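Local coordinates for protein restriction endonuclease (PDB 4F0Q) that probably recognises methylated cytosine in DNA through its N-terminal domain and cuts the DNA with a C-terminal magnesium-binding nuclease domain of the PD-(D/E)XK family, working as a tetramer, at residues L156-A161 with L208-G213; D27-A32 with H49-P54; R150-P155 with L232-T237. All coordinates share one frame; numbering follows the deposited sequence.

Contact 1 of 3, residues L156-A161 with L208-G213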
loop_
_atom_site.group_PDB
_atom_site.type_symbol
_atom_site.label_atom_id
_atom_site.label_comp_id
_atom_site.label_asym_id
_atom_site.label_seq_id
_atom_site.Cartn_x
_atom_site.Cartn_y
_atom_site.Cartn_z
ATOM N N LEU A 156 9.560 -29.610 -10.419
ATOM C CA LEU A 156 9.246 -30.100 -9.081
ATOM C C LEU A 156 7.789 -30.535 -8.973
ATOM O O LEU A 156 6.902 -29.722 -8.706
ATOM C CB LEU A 156 9.572 -29.047 -8.016
ATOM C CG LEU A 156 10.958 -29.124 -7.368
ATOM C CD1 LEU A 156 12.066 -28.886 -8.385
ATOM C CD2 LEU A 156 11.064 -28.140 -6.214
ATOM N N PHE A 157 7.553 -31.826 -9.189
ATOM C CA PHE A 157 6.219 -32.399 -9.071
ATOM C C PHE A 157 5.864 -32.613 -7.607
ATOM O O PHE A 157 6.449 -33.461 -6.933
ATOM C CB PHE A 157 6.133 -33.721 -9.836
ATOM C CG PHE A 157 5.880 -33.554 -11.305
ATOM C CD1 PHE A 157 6.760 -32.836 -12.097
ATOM C CD2 PHE A 157 4.764 -34.121 -11.897
ATOM C CE1 PHE A 157 6.527 -32.681 -13.450
ATOM C CE2 PHE A 157 4.528 -33.973 -13.250
ATOM C CZ PHE A 157 5.410 -33.252 -14.028
ATOM N N LEU A 158 4.903 -31.836 -7.122
ATOM C CA LEU A 158 4.530 -31.878 -5.715
ATOM C C LEU A 158 3.467 -32.932 -5.430
ATOM O O LEU A 158 2.513 -33.089 -6.186
ATOM C CB LEU A 158 4.047 -30.502 -5.252
ATOM C CG LEU A 158 5.036 -29.357 -5.479
ATOM C CD1 LEU A 158 4.450 -28.032 -5.021
ATOM C CD2 LEU A 158 6.353 -29.637 -4.771
ATOM N N PHE A 159 3.653 -33.655 -4.332
ATOM C CA PHE A 159 2.669 -34.619 -3.862
ATOM C C PHE A 159 2.511 -34.486 -2.354
ATOM O O PHE A 159 3.456 -34.113 -1.660
ATOM C CB PHE A 159 3.095 -36.047 -4.214
ATOM C CG PHE A 159 3.170 -36.314 -5.689
ATOM C CD1 PHE A 159 2.049 -36.730 -6.389
ATOM C CD2 PHE A 159 4.362 -36.155 -6.376
ATOM C CE1 PHE A 159 2.115 -36.978 -7.746
ATOM C CE2 PHE A 159 4.434 -36.402 -7.733
ATOM C CZ PHE A 159 3.308 -36.813 -8.419
ATOM N N ARG A 160 1.321 -34.785 -1.842
ATOM C CA ARG A 160 1.130 -34.790 -0.392
ATOM C C ARG A 160 0.263 -35.950 0.094
ATOM O O ARG A 160 -0.804 -36.213 -0.454
ATOM C CB ARG A 160 0.578 -33.448 0.105
ATOM C CG ARG A 160 -0.755 -33.040 -0.498
ATOM C CD ARG A 160 -1.192 -31.682 0.026
ATOM N NE ARG A 160 -2.365 -31.168 -0.675
ATOM C CZ ARG A 160 -2.923 -29.987 -0.427
ATOM N NH1 ARG A 160 -2.415 -29.197 0.508
ATOM N NH2 ARG A 160 -3.988 -29.595 -1.112
ATOM N N ALA A 161 0.736 -36.644 1.124
ATOM C CA ALA A 161 0.001 -37.765 1.699
ATOM C C ALA A 161 -1.316 -37.299 2.312
ATOM O O ALA A 161 -1.326 -36.612 3.333
ATOM C CB ALA A 161 0.850 -38.477 2.741
ATOM N N LEU A 208 8.136 -22.002 -3.648
ATOM C CA LEU A 208 7.855 -22.699 -4.895
ATOM C C LEU A 208 6.625 -22.124 -5.583
ATOM O O LEU A 208 5.623 -21.812 -4.936
ATOM C CB LEU A 208 7.650 -24.195 -4.639
ATOM C CG LEU A 208 8.791 -24.951 -3.957
ATOM C CD1 LEU A 208 8.413 -26.409 -3.755
ATOM C CD2 LEU A 208 10.073 -24.835 -4.763
ATOM N N ALA A 209 6.709 -21.994 -6.902
ATOM C CA ALA A 209 5.607 -21.476 -7.698
ATOM C C ALA A 209 4.994 -22.578 -8.554
ATOM O O ALA A 209 5.586 -23.005 -9.546
ATOM C CB ALA A 209 6.083 -20.327 -8.574
ATOM N N VAL A 210 3.813 -23.040 -8.162
ATOM C CA VAL A 210 3.095 -24.048 -8.932
ATOM C C VAL A 210 2.567 -23.431 -10.222
ATOM O O VAL A 210 1.774 -22.493 -10.189
ATOM C CB VAL A 210 1.925 -24.646 -8.132
ATOM C CG1 VAL A 210 1.171 -25.664 -8.972
ATOM C CG2 VAL A 210 2.435 -25.282 -6.849
ATOM N N VAL A 211 3.013 -23.962 -11.356
ATOM C CA VAL A 211 2.674 -23.389 -12.655
ATOM C C VAL A 211 1.243 -23.690 -13.091
ATOM O O VAL A 211 0.718 -24.777 -12.844
ATOM C CB VAL A 211 3.653 -23.856 -13.758
ATOM C CG1 VAL A 211 5.042 -23.303 -13.503
ATOM C CG2 VAL A 211 3.686 -25.375 -13.838
ATOM N N SER A 212 0.619 -22.712 -13.741
ATOM C CA SER A 212 -0.713 -22.889 -14.304
ATOM C C SER A 212 -0.671 -23.934 -15.412
ATOM O O SER A 212 0.273 -23.976 -16.200
ATOM C CB SER A 212 -1.241 -21.562 -14.853
ATOM O OG SER A 212 -2.518 -21.726 -15.444
ATOM N N GLY A 213 -1.696 -24.777 -15.467
ATOM C CA GLY A 213 -1.733 -25.860 -16.432
ATOM C C GLY A 213 -2.157 -25.430 -17.823
ATOM O O GLY A 213 -1.875 -26.117 -18.804
#
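Leu156 and Leu158 meet Leu208 and Val210 inside the curled, mixed sheet of the N-terminal domain, which belongs to the PUA-like clan. Strand 156-166 and strand 200-210 both pair antiparallel with the long strand 175-193, but they do not pair with each other here. The short strand axes stay 9.2 Å apart at closest approach, run at 84° to one another, and share no backbone hydrogen bond. This is the geometry of two parts of a curled sheet facing each other across its core, and side chains alone span the gap.

Alternation along the strands selects those side chains. Leu156 and Leu158 face the core, whereas Phe157 and Phe159 project to the other side of their strand, where they meet Phe221 and Phe178. Likewise Ala209 is directed away from the contact, between Leu208 and Val210.

Leu208 does most of the bridging, and both its methyls take part. Its CD2 meets CD2 of Leu156 at 3.7 Å, the side chains crossing at about a right angle, while its CD1 lies 4.0 Å from CD2 of Leu158. CD1 of Leu208 is also 4.0 Å from CD2 of Leu156, so this methyl touches both strand leucines. In Leu208, CG stands anti to the carbonyl carbon (chi1 -57°), and the extended chain beyond it carries the fork across.

The neighbouring walls complete an apolar core: Ile85 and Ile87 lie against Leu156, Cys179 against Leu158, Tyr114 against Leu208, and Val112 against both Leu158 and Val210. All four touching residues are buried. The remaining bridge uses the other branch of Leu158, whose CD1 lies 3.9 Å from Val210 CG2.

Contact 2 of 3, residues D27-A32 with H49-P54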
loop_
_atom_site.group_PDB
_atom_site.type_symbol
_atom_site.label_atom_id
_atom_site.label_comp_id
_atom_site.label_asym_id
_atom_site.label_seq_id
_atom_site.Cartn_x
_atom_site.Cartn_y
_atom_site.Cartn_z
ATOM N N ASP A 27 -5.750 -34.815 -7.841
ATOM C CA ASP A 27 -5.964 -36.226 -8.154
ATOM C C ASP A 27 -5.454 -37.128 -7.038
ATOM O O ASP A 27 -4.309 -37.009 -6.602
ATOM C CB ASP A 27 -5.293 -36.600 -9.477
ATOM C CG ASP A 27 -6.095 -36.152 -10.686
ATOM O OD1 ASP A 27 -6.965 -35.270 -10.533
ATOM O OD2 ASP A 27 -5.850 -36.681 -11.792
ATOM N N GLU A 28 -6.319 -38.027 -6.579
ATOM C CA GLU A 28 -5.975 -38.953 -5.510
ATOM C C GLU A 28 -5.406 -40.247 -6.078
ATOM O O GLU A 28 -6.112 -41.019 -6.726
ATOM C CB GLU A 28 -7.200 -39.239 -4.639
ATOM C CG GLU A 28 -7.716 -38.016 -3.898
ATOM C CD GLU A 28 -9.026 -38.271 -3.182
ATOM O OE1 GLU A 28 -9.771 -39.178 -3.606
ATOM O OE2 GLU A 28 -9.309 -37.564 -2.191
ATOM N N LEU A 29 -4.122 -40.474 -5.826
ATOM C CA LEU A 29 -3.416 -41.614 -6.389
ATOM C C LEU A 29 -3.067 -42.633 -5.312
ATOM O O LEU A 29 -2.732 -42.269 -4.185
ATOM C CB LEU A 29 -2.142 -41.143 -7.089
ATOM C CG LEU A 29 -2.297 -39.956 -8.042
ATOM C CD1 LEU A 29 -0.941 -39.490 -8.546
ATOM C CD2 LEU A 29 -3.213 -40.309 -9.205
ATOM N N ARG A 30 -3.150 -43.911 -5.665
ATOM C CA ARG A 30 -2.757 -44.983 -4.761
ATOM C C ARG A 30 -1.253 -45.204 -4.851
ATOM O O ARG A 30 -0.723 -45.454 -5.933
ATOM C CB ARG A 30 -3.495 -46.273 -5.120
ATOM C CG ARG A 30 -3.054 -47.493 -4.328
ATOM C CD ARG A 30 -3.508 -47.418 -2.879
ATOM N NE ARG A 30 -3.183 -48.641 -2.147
ATOM C CZ ARG A 30 -2.079 -48.812 -1.428
ATOM N NH1 ARG A 30 -1.187 -47.836 -1.334
ATOM N NH2 ARG A 30 -1.867 -49.959 -0.800
ATOM N N TYR A 31 -0.564 -45.105 -3.719
ATOM C CA TYR A 31 0.878 -45.326 -3.701
ATOM C C TYR A 31 1.279 -46.547 -2.883
ATOM O O TYR A 31 1.089 -46.587 -1.668
ATOM C CB TYR A 31 1.628 -44.094 -3.188
ATOM C CG TYR A 31 3.131 -44.270 -3.211
ATOM C CD1 TYR A 31 3.843 -44.143 -4.394
ATOM C CD2 TYR A 31 3.835 -44.573 -2.052
ATOM C CE1 TYR A 31 5.213 -44.308 -4.427
ATOM C CE2 TYR A 31 5.209 -44.740 -2.073
ATOM C CZ TYR A 31 5.893 -44.606 -3.265
ATOM O OH TYR A 31 7.259 -44.769 -3.297
ATOM N N ALA A 32 1.841 -47.540 -3.563
ATOM C CA ALA A 32 2.399 -48.710 -2.901
ATOM C C ALA A 32 3.828 -48.926 -3.384
ATOM O O ALA A 32 4.084 -48.973 -4.586
ATOM C CB ALA A 32 1.545 -49.937 -3.176
ATOM N N HIS A 49 2.675 -45.705 -9.711
ATOM C CA HIS A 49 3.819 -46.210 -10.463
ATOM C C HIS A 49 3.532 -46.393 -11.949
ATOM O O HIS A 49 4.443 -46.329 -12.772
ATOM C CB HIS A 49 4.342 -47.509 -9.845
ATOM C CG HIS A 49 5.037 -47.311 -8.535
ATOM N ND1 HIS A 49 6.279 -46.723 -8.435
ATOM C CD2 HIS A 49 4.662 -47.616 -7.270
ATOM C CE1 HIS A 49 6.641 -46.677 -7.165
ATOM N NE2 HIS A 49 5.678 -47.213 -6.437
ATOM N N TRP A 50 2.270 -46.619 -12.293
ATOM C CA TRP A 50 1.890 -46.685 -13.697
ATOM C C TRP A 50 1.859 -45.291 -14.307
ATOM O O TRP A 50 2.307 -45.085 -15.434
ATOM C CB TRP A 50 0.527 -47.350 -13.876
ATOM C CG TRP A 50 -0.001 -47.188 -15.265
ATOM C CD1 TRP A 50 0.285 -47.966 -16.346
ATOM C CD2 TRP A 50 -0.891 -46.165 -15.730
ATOM N NE1 TRP A 50 -0.378 -47.500 -17.455
ATOM C CE2 TRP A 50 -1.106 -46.393 -17.104
ATOM C CE3 TRP A 50 -1.529 -45.081 -15.119
ATOM C CZ2 TRP A 50 -1.934 -45.580 -17.875
ATOM C CZ3 TRP A 50 -2.349 -44.274 -15.886
ATOM C CH2 TRP A 50 -2.544 -44.528 -17.249
ATOM N N LEU A 51 1.319 -44.339 -13.554
ATOM C CA LEU A 51 1.176 -42.970 -14.033
ATOM C C LEU A 51 2.534 -42.304 -14.232
ATOM O O LEU A 51 2.727 -41.543 -15.179
ATOM C CB LEU A 51 0.320 -42.157 -13.057
ATOM C CG LEU A 51 -0.015 -40.715 -13.442
ATOM C CD1 LEU A 51 -0.771 -40.668 -14.762
ATOM C CD2 LEU A 51 -0.815 -40.042 -12.337
ATOM N N THR A 52 3.474 -42.604 -13.343
ATOM C CA THR A 52 4.796 -41.987 -13.391
ATOM C C THR A 52 5.778 -42.769 -14.258
ATOM O O THR A 52 6.705 -42.195 -14.831
ATOM C CB THR A 52 5.395 -41.823 -11.982
ATOM O OG1 THR A 52 5.454 -43.100 -11.333
ATOM C CG2 THR A 52 4.544 -40.878 -11.154
ATOM N N SER A 53 5.576 -44.079 -14.348
ATOM C CA SER A 53 6.463 -44.932 -15.130
ATOM C C SER A 53 5.752 -46.194 -15.600
ATOM O O SER A 53 5.939 -47.261 -15.018
ATOM C CB SER A 53 7.695 -45.311 -14.310
ATOM O OG SER A 53 8.565 -46.142 -15.057
ATOM N N PRO A 54 4.943 -46.077 -16.664
ATOM C CA PRO A 54 4.161 -47.204 -17.187
ATOM C C PRO A 54 5.046 -48.366 -17.632
ATOM O O PRO A 54 6.166 -48.144 -18.093
ATOM C CB PRO A 54 3.429 -46.595 -18.388
ATOM C CG PRO A 54 4.244 -45.408 -18.770
ATOM C CD PRO A 54 4.785 -44.867 -17.488
#
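Leu29 and Leu51 make the apolar part of this contact, in which the short helix 48-52 packs against strand 28-30. CD2 of Leu51 is 3.8 Å from CD1 and 4.0 Å from CD2 of Leu29, so one methyl of the helix residue sits against both branches of the strand residue. The two side chains cross at about a right angle.

The aromatic part joins Tyr31 and His49. Their ring centroids are 5.2 Å apart and their planes are inclined at 33°, an oblique pairing in which CE1 of Tyr31 approaches NE2 of His49 to 3.6 Å. Tyr31 holds CG anti to its backbone N (chi1 -178°), which carries the ring to the imidazole although its CB is not aimed there. At its far end the phenol OH is hydrogen-bonded with Leu64 N, and Tyr48 meets the ring edge-to-face.

The polar part lies at the imidazole edge. The carbonyl O of Ala32 sits near the ring plane, 3.0 Å from NE2 and 3.1 Å from CD2 of His49.

The chemistry is thus graded, from leucine methyls at one end to a carbonyl at the other. Placing the partly negative end of that carbonyl before the edge of a buried imidazole would probably polarise the ring, while the hydrogen bond at Tyr31 OH probably helps to keep the phenol ring beside the imidazole.

Contact 3 of 3, residues R150-P155 with L232-T237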
loop_
_atom_site.group_PDB
_atom_site.type_symbol
_atom_site.label_atom_id
_atom_site.label_comp_id
_atom_site.label_asym_id
_atom_site.label_seq_id
_atom_site.Cartn_x
_atom_site.Cartn_y
_atom_site.Cartn_z
ATOM N N ARG A 150 17.841 -23.378 -18.545
ATOM C CA ARG A 150 16.505 -23.611 -18.008
ATOM C C ARG A 150 15.839 -24.829 -18.642
ATOM O O ARG A 150 14.911 -25.405 -18.073
ATOM C CB ARG A 150 15.630 -22.367 -18.180
ATOM C CG ARG A 150 16.105 -21.173 -17.367
ATOM C CD ARG A 150 15.127 -20.013 -17.441
ATOM N NE ARG A 150 15.088 -19.398 -18.763
ATOM C CZ ARG A 150 15.897 -18.419 -19.156
ATOM N NH1 ARG A 150 16.818 -17.945 -18.328
ATOM N NH2 ARG A 150 15.790 -17.917 -20.377
ATOM N N LEU A 151 16.319 -25.218 -19.818
ATOM C CA LEU A 151 15.833 -26.420 -20.490
ATOM C C LEU A 151 16.179 -27.666 -19.684
ATOM O O LEU A 151 15.482 -28.678 -19.755
ATOM C CB LEU A 151 16.434 -26.529 -21.894
ATOM C CG LEU A 151 15.805 -25.686 -23.003
ATOM C CD1 LEU A 151 16.704 -25.656 -24.228
ATOM C CD2 LEU A 151 14.438 -26.236 -23.363
ATOM N N LEU A 152 17.261 -27.579 -18.915
ATOM C CA LEU A 152 17.759 -28.708 -18.137
ATOM C C LEU A 152 17.108 -28.796 -16.761
ATOM O O LEU A 152 17.166 -29.839 -16.111
ATOM C CB LEU A 152 19.276 -28.601 -17.973
ATOM C CG LEU A 152 20.099 -28.574 -19.259
ATOM C CD1 LEU A 152 21.563 -28.306 -18.946
ATOM C CD2 LEU A 152 19.941 -29.884 -20.008
ATOM N N ALA A 153 16.496 -27.698 -16.325
ATOM C CA ALA A 153 15.898 -27.617 -14.994
ATOM C C ALA A 153 14.812 -28.664 -14.769
ATOM O O ALA A 153 13.820 -28.705 -15.497
ATOM C CB ALA A 153 15.346 -26.220 -14.747
ATOM N N PRO A 154 15.001 -29.517 -13.750
ATOM C CA PRO A 154 14.037 -30.565 -13.403
ATOM C C PRO A 154 12.798 -30.004 -12.710
ATOM O O PRO A 154 12.917 -29.363 -11.666
ATOM C CB PRO A 154 14.825 -31.457 -12.441
ATOM C CG PRO A 154 15.834 -30.550 -11.830
ATOM C CD PRO A 154 16.201 -29.558 -12.895
ATOM N N PRO A 155 11.614 -30.240 -13.294
ATOM C CA PRO A 155 10.338 -29.804 -12.715
ATOM C C PRO A 155 10.107 -30.403 -11.333
ATOM O O PRO A 155 10.427 -31.569 -11.110
ATOM C CB PRO A 155 9.303 -30.352 -13.701
ATOM C CG PRO A 155 10.041 -30.495 -14.985
ATOM C CD PRO A 155 11.434 -30.888 -14.603
ATOM N N LEU A 232 16.011 -38.337 -26.565
ATOM C CA LEU A 232 15.585 -36.965 -26.815
ATOM C C LEU A 232 16.491 -35.954 -26.123
ATOM O O LEU A 232 16.851 -36.123 -24.959
ATOM C CB LEU A 232 14.143 -36.763 -26.341
ATOM C CG LEU A 232 13.083 -37.693 -26.930
ATOM C CD1 LEU A 232 11.722 -37.390 -26.328
ATOM C CD2 LEU A 232 13.043 -37.572 -28.443
ATOM N N ALA A 233 16.854 -34.901 -26.849
ATOM C CA ALA A 233 17.596 -33.793 -26.264
ATOM C C ALA A 233 16.674 -33.028 -25.324
ATOM O O ALA A 233 15.455 -33.168 -25.400
ATOM C CB ALA A 233 18.128 -32.877 -27.354
ATOM N N ALA A 234 17.256 -32.223 -24.441
ATOM C CA ALA A 234 16.479 -31.470 -23.459
ATOM C C ALA A 234 15.489 -30.516 -24.123
ATOM O O ALA A 234 14.404 -30.272 -23.598
ATOM C CB ALA A 234 17.402 -30.711 -22.522
ATOM N N GLY A 235 15.870 -29.985 -25.280
ATOM C CA GLY A 235 15.015 -29.074 -26.020
ATOM C C GLY A 235 13.927 -29.789 -26.798
ATOM O O GLY A 235 13.046 -29.154 -27.375
ATOM N N GLU A 236 13.990 -31.117 -26.812
ATOM C CA GLU A 236 12.997 -31.926 -27.507
ATOM C C GLU A 236 12.004 -32.535 -26.522
ATOM O O GLU A 236 11.233 -33.427 -26.876
ATOM C CB GLU A 236 13.680 -33.040 -28.301
ATOM C CG GLU A 236 14.691 -32.552 -29.326
ATOM C CD GLU A 236 15.411 -33.694 -30.019
ATOM O OE1 GLU A 236 16.213 -33.424 -30.937
ATOM O OE2 GLU A 236 15.176 -34.861 -29.644
ATOM N N THR A 237 12.027 -32.047 -25.285
ATOM C CA THR A 237 11.202 -32.609 -24.221
ATOM C C THR A 237 10.064 -31.682 -23.808
ATOM O O THR A 237 9.460 -31.869 -22.753
ATOM C CB THR A 237 12.044 -32.928 -22.971
ATOM O OG1 THR A 237 12.615 -31.717 -22.456
ATOM C CG2 THR A 237 13.158 -33.900 -23.312
#
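Leu151 packs on the 3-10 turn at Ala234 and Gly235, and its side chain can be followed outward. CB, directed at the turn, stands 4.3 Å from CB of Ala234. CG, anti to the carbonyl carbon (chi1 -80°), leads on toward Gly235. At the tip both methyls approach the same atom: CD2 lies 3.9 Å and CD1 4.2 Å from CA of Gly235. CD2 also comes within 4.0 Å of the carbonyl O of Ala234. Leu238 and Val249, the latter on helix 243-251, add to the apolar surroundings of this side chain.

Ala234 is the counterpart on the other segment. Its CB touches CD2 of Leu152 at 3.7 Å; that side chain starts out away from the turn, and only its end reaches back. The same CB lies 3.9 Å from O of Leu151, so the methyl touches both a leucine tip and a backbone carbonyl.

No hydrogen bond crosses between the segments. Instead, Arg227 takes the carbonyls of Leu151 and Leu152 with NH1 and NH2. The turn is braced from within by a 2.6 Å hydrogen bond from Thr237 OG1 to Ala234 O, with a C=O...donor angle of 134° and the donor tilted out of the carbonyl plane. Asp78 OD2 accepts from Ala234 N.

Arg150 extends the surroundings to the assembly, bonding with NH2 to Asn425 O of the second subunit. The whole is a packing of two connecting loops of the N-terminal domain: the link from helix 147-150 to strand 156-166 lies against a 3-10 turn between helices 222-227 and 243-251.

All three contacts lie within the first 237 residues, and none includes Asp334, Gln355 or Ala356, which hold the magnesium ion in the nuclease domain. Contacts 1 and 2 have centres 16 Å apart and touch directly: Phe159 CE1 lies 4.0 Å from Leu29 CD1, and both contacts reach the same curled sheet. Contact 3 adjoins contact 1 through the chain, Pro155 leading straight into Leu156, yet their centres are 18 Å apart and they have no other touch. Contacts 2 and 3 are separate, with nearest atoms about 11 Å apart. Contact 1 is therefore central, linked by packing to contact 2 and by sequence to contact 3.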